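Local coordinates for Bd3459 (Bdellovibrio bacteriovorus, PDB 5CEC), which probably acts as a serine-type peptidase of the D-Ala-D-Ala carboxypeptidase family and is bound by the ankyrin-repeat immunity protein Bd3460, at residues Ser72-Thr77 / Ile311-Ser316. The protein carries 1 engineered substitution. Residues are numbered along the deposited sequence; the frame is centred on the assembly and turned at random.
Sequences SKVVTT and IKVLYS
Val74 and Val75, neighbours on helix 72-84, receive the two methyl groups of Val313 from helix 307-322, an arrangement that illustrates how a fold of the beta-lactamase and penicillin-binding-protein type can give one helix a polar face and an apolar back. Lys73, one residue earlier, serves the polar face. Its NZ is hydrogen-bonded to Ser70 OG, Asn253 OD1 and Ser290 O, a pattern consistent with the SxxK motif at a helix start in the active site of serine D-Ala-D-Ala peptidases. Val74 turns the other way, its CB directed at helix 307-322. With CG1 anti to the backbone N (chi1 -178°), Val74 CG1 lies 4.0 Å from Val313 CG1. The same methyl, Val74 CG1, is 4.2 Å from Leu314 CD2. Val313 CG1 also rests 3.9 Å from Val74 O, a van der Waals contact with the backbone. Val75 uses CG2, the branch beside its backbone N, which meets Val313 CG2 at 4.1 Å, the two side chains crossing at about a right angle. One valine thus divides its methyls between two successive residues. Phe286 and Phe269 also touch Val75, while Met332 touches Val74. Thr77 returns to polar chemistry within its own helix: Thr77 OG1 donates to Lys73 O at 2.7 Å, and Thr77 N reaches the same oxygen from the opposite face of the carbonyl plane. The axes of segments 72-77 and 311-316 approach to 9.8 Å at 38°, close enough for branched side chains to meet with 148 Å² buried. Because the side-chain contacts that join the helices are apolar and all four touching residues are buried, cohesion here rests on dispersion and the exclusion of water, while the directional bonds of Lys73 NZ are made elsewhere, toward the probable catalytic cleft.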
ATOM      1  N   SER A  72       5.028   2.992   9.739  1.00 13.33           N
ATOM      2  CA  SER A  72       5.086   4.402  10.102  1.00 13.28           C
ATOM      3  C   SER A  72       3.801   5.161   9.746  1.00 14.39           C
ATOM      4  O   SER A  72       3.412   6.113  10.407  1.00 14.85           O
ATOM      5  CB  SER A  72       6.223   5.111   9.357  1.00 14.41           C
ATOM      6  OG  SER A  72       7.485   4.672   9.751  1.00 14.71           O
ATOM      7  N   LYS A  73       3.184   4.773   8.623  1.00 13.42           N
ATOM      8  CA  LYS A  73       1.970   5.483   8.161  1.00 13.51           C
ATOM      9  C   LYS A  73       0.807   5.365   9.136  1.00 14.07           C
ATOM     10  O   LYS A  73      -0.048   6.230   9.138  1.00 14.81           O
ATOM     11  CB  LYS A  73       1.595   5.038   6.745  1.00 13.33           C
ATOM     12  CG  LYS A  73       2.669   5.305   5.705  1.00 13.76           C
ATOM     13  CD  LYS A  73       2.190   5.003   4.302  1.00 14.38           C
ATOM     14  CE  LYS A  73       3.180   5.432   3.248  1.00 15.44           C
ATOM     15  NZ  LYS A  73       4.404   4.607   3.229  1.00 16.79           N
ATOM     16  N   VAL A  74       0.797   4.317   9.957  1.00 13.35           N
ATOM     17  CA  VAL A  74      -0.246   4.216  10.975  1.00 13.92           C
ATOM     18  C   VAL A  74      -0.035   5.287  12.068  1.00 14.03           C
ATOM     19  O   VAL A  74      -0.991   5.827  12.615  1.00 14.49           O
ATOM     20  CB  VAL A  74      -0.327   2.818  11.585  1.00 15.08           C
ATOM     21  CG1 VAL A  74      -1.460   2.761  12.594  1.00 15.33           C
ATOM     22  CG2 VAL A  74      -0.559   1.754  10.518  1.00 16.93           C
ATOM     23  N   VAL A  75       1.222   5.602  12.364  1.00 14.49           N
ATOM     24  CA  VAL A  75       1.532   6.657  13.327  1.00 14.38           C
ATOM     25  C   VAL A  75       1.119   8.012  12.755  1.00 14.87           C
ATOM     26  O   VAL A  75       0.464   8.830  13.426  1.00 15.00           O
ATOM     27  CB  VAL A  75       3.023   6.657  13.697  1.00 16.09           C
ATOM     28  CG1 VAL A  75       3.280   7.664  14.806  1.00 18.53           C
ATOM     29  CG2 VAL A  75       3.454   5.268  14.206  1.00 16.50           C
ATOM     30  N   THR A  76       1.443   8.235  11.488  1.00 14.35           N
ATOM     31  CA  THR A  76       0.991   9.482  10.804  1.00 14.42           C
ATOM     32  C   THR A  76      -0.557   9.576  10.790  1.00 14.35           C
ATOM     33  O   THR A  76      -1.097  10.662  10.961  1.00 14.96           O
ATOM     34  CB  THR A  76       1.593   9.520   9.405  1.00 14.56           C
ATOM     35  OG1 THR A  76       3.020   9.401   9.535  1.00 15.36           O
ATOM     36  CG2 THR A  76       1.228  10.787   8.667  1.00 15.68           C
ATOM     37  N   THR A  77      -1.213   8.431  10.588  1.00 13.98           N
ATOM     38  CA  THR A  77      -2.684   8.334  10.603  1.00 13.76           C
ATOM     39  C   THR A  77      -3.200   8.790  11.961  1.00 14.43           C
ATOM     40  O   THR A  77      -4.116   9.609  12.019  1.00 15.09           O
ATOM     41  CB  THR A  77      -3.113   6.904  10.282  1.00 13.66           C
ATOM     42  OG1 THR A  77      -2.714   6.598   8.945  1.00 14.55           O
ATOM     43  CG2 THR A  77      -4.561   6.717  10.360  1.00 14.39           C
ATOM     44  N   ILE A 311       1.722  -0.920  19.425  1.00 15.79           N
ATOM     45  CA  ILE A 311       0.486  -1.313  20.104  1.00 16.63           C
ATOM     46  C   ILE A 311      -0.208  -0.084  20.697  1.00 16.07           C
ATOM     47  O   ILE A 311      -1.408   0.067  20.553  1.00 17.33           O
ATOM     48  CB  ILE A 311       0.754  -2.348  21.186  1.00 18.01           C
ATOM     49  CG1 ILE A 311       1.420  -3.598  20.576  1.00 18.35           C
ATOM     50  CG2 ILE A 311      -0.541  -2.685  21.910  1.00 18.16           C
ATOM     51  CD1 ILE A 311       0.585  -4.303  19.512  1.00 17.74           C
ATOM     52  N   LYS A 312       0.540   0.801  21.334  1.00 16.45           N
ATOM     53  CA  LYS A 312      -0.046   2.017  21.909  1.00 16.89           C
ATOM     54  C   LYS A 312      -0.683   2.916  20.862  1.00 15.97           C
ATOM     55  O   LYS A 312      -1.766   3.462  21.038  1.00 17.17           O
ATOM     56  CB  LYS A 312       0.962   2.815  22.711  1.00 18.51           C
ATOM     57  CG  LYS A 312       1.486   2.111  23.962  1.00 21.54           C
ATOM     58  CD  LYS A 312       2.576   2.926  24.640  1.00 26.24           C
ATOM     59  CE  LYS A 312       2.024   4.154  25.346  1.00 31.75           C
ATOM     60  NZ  LYS A 312       1.258   3.847  26.596  1.00 37.86           N
ATOM     61  N   VAL A 313      -0.025   2.991  19.709  1.00 16.35           N
ATOM     62  CA  VAL A 313      -0.569   3.744  18.586  1.00 16.14           C
ATOM     63  C   VAL A 313      -1.887   3.143  18.122  1.00 15.46           C
ATOM     64  O   VAL A 313      -2.856   3.890  17.880  1.00 16.26           O
ATOM     65  CB  VAL A 313       0.473   3.820  17.440  1.00 15.47           C
ATOM     66  CG1 VAL A 313      -0.156   4.255  16.120  1.00 16.15           C
ATOM     67  CG2 VAL A 313       1.595   4.769  17.836  1.00 16.78           C
ATOM     68  N   LEU A 314      -1.937   1.821  17.993  1.00 15.77           N
ATOM     69  CA  LEU A 314      -3.196   1.161  17.595  1.00 16.71           C
ATOM     70  C   LEU A 314      -4.324   1.427  18.606  1.00 15.22           C
ATOM     71  O   LEU A 314      -5.459   1.752  18.221  1.00 16.67           O
ATOM     72  CB  LEU A 314      -2.999  -0.329  17.392  1.00 15.78           C
ATOM     73  CG  LEU A 314      -2.169  -0.646  16.113  1.00 16.61           C
ATOM     74  CD1 LEU A 314      -1.570  -2.040  16.230  1.00 17.68           C
ATOM     75  CD2 LEU A 314      -2.981  -0.483  14.832  1.00 17.93           C
ATOM     76  N   TYR A 315      -4.014   1.281  19.894  1.00 16.46           N
ATOM     77  CA  TYR A 315      -5.001   1.532  20.951  1.00 17.56           C
ATOM     78  C   TYR A 315      -5.557   2.940  20.854  1.00 16.23           C
ATOM     79  O   TYR A 315      -6.788   3.164  20.881  1.00 18.52           O
ATOM     80  CB  TYR A 315      -4.368   1.338  22.315  1.00 18.61           C
ATOM     81  CG  TYR A 315      -5.308   1.660  23.422  1.00 21.43           C
ATOM     82  CD1 TYR A 315      -5.458   2.963  23.884  1.00 23.18           C
ATOM     83  CD2 TYR A 315      -6.081   0.664  23.988  1.00 23.81           C
ATOM     84  CE1 TYR A 315      -6.333   3.255  24.899  1.00 28.38           C
ATOM     85  CE2 TYR A 315      -6.979   0.941  24.990  1.00 30.04           C
ATOM     86  CZ  TYR A 315      -7.118   2.249  25.466  1.00 28.95           C
ATOM     87  OH  TYR A 315      -7.979   2.571  26.442  1.00 41.14           O
ATOM     88  N   SER A 316      -4.658   3.908  20.701  1.00 17.00           N
ATOM     89  CA  SER A 316      -5.032   5.320  20.631  1.00 17.43           C
ATOM     90  C   SER A 316      -5.796   5.673  19.366  1.00 17.70           C
ATOM     91  O   SER A 316      -6.738   6.471  19.410  1.00 18.33           O
ATOM     92  CB  SER A 316      -3.802   6.218  20.810  1.00 17.88           C
ATOM     93  OG  SER A 316      -3.248   6.080  22.101  1.00 21.38           O
TER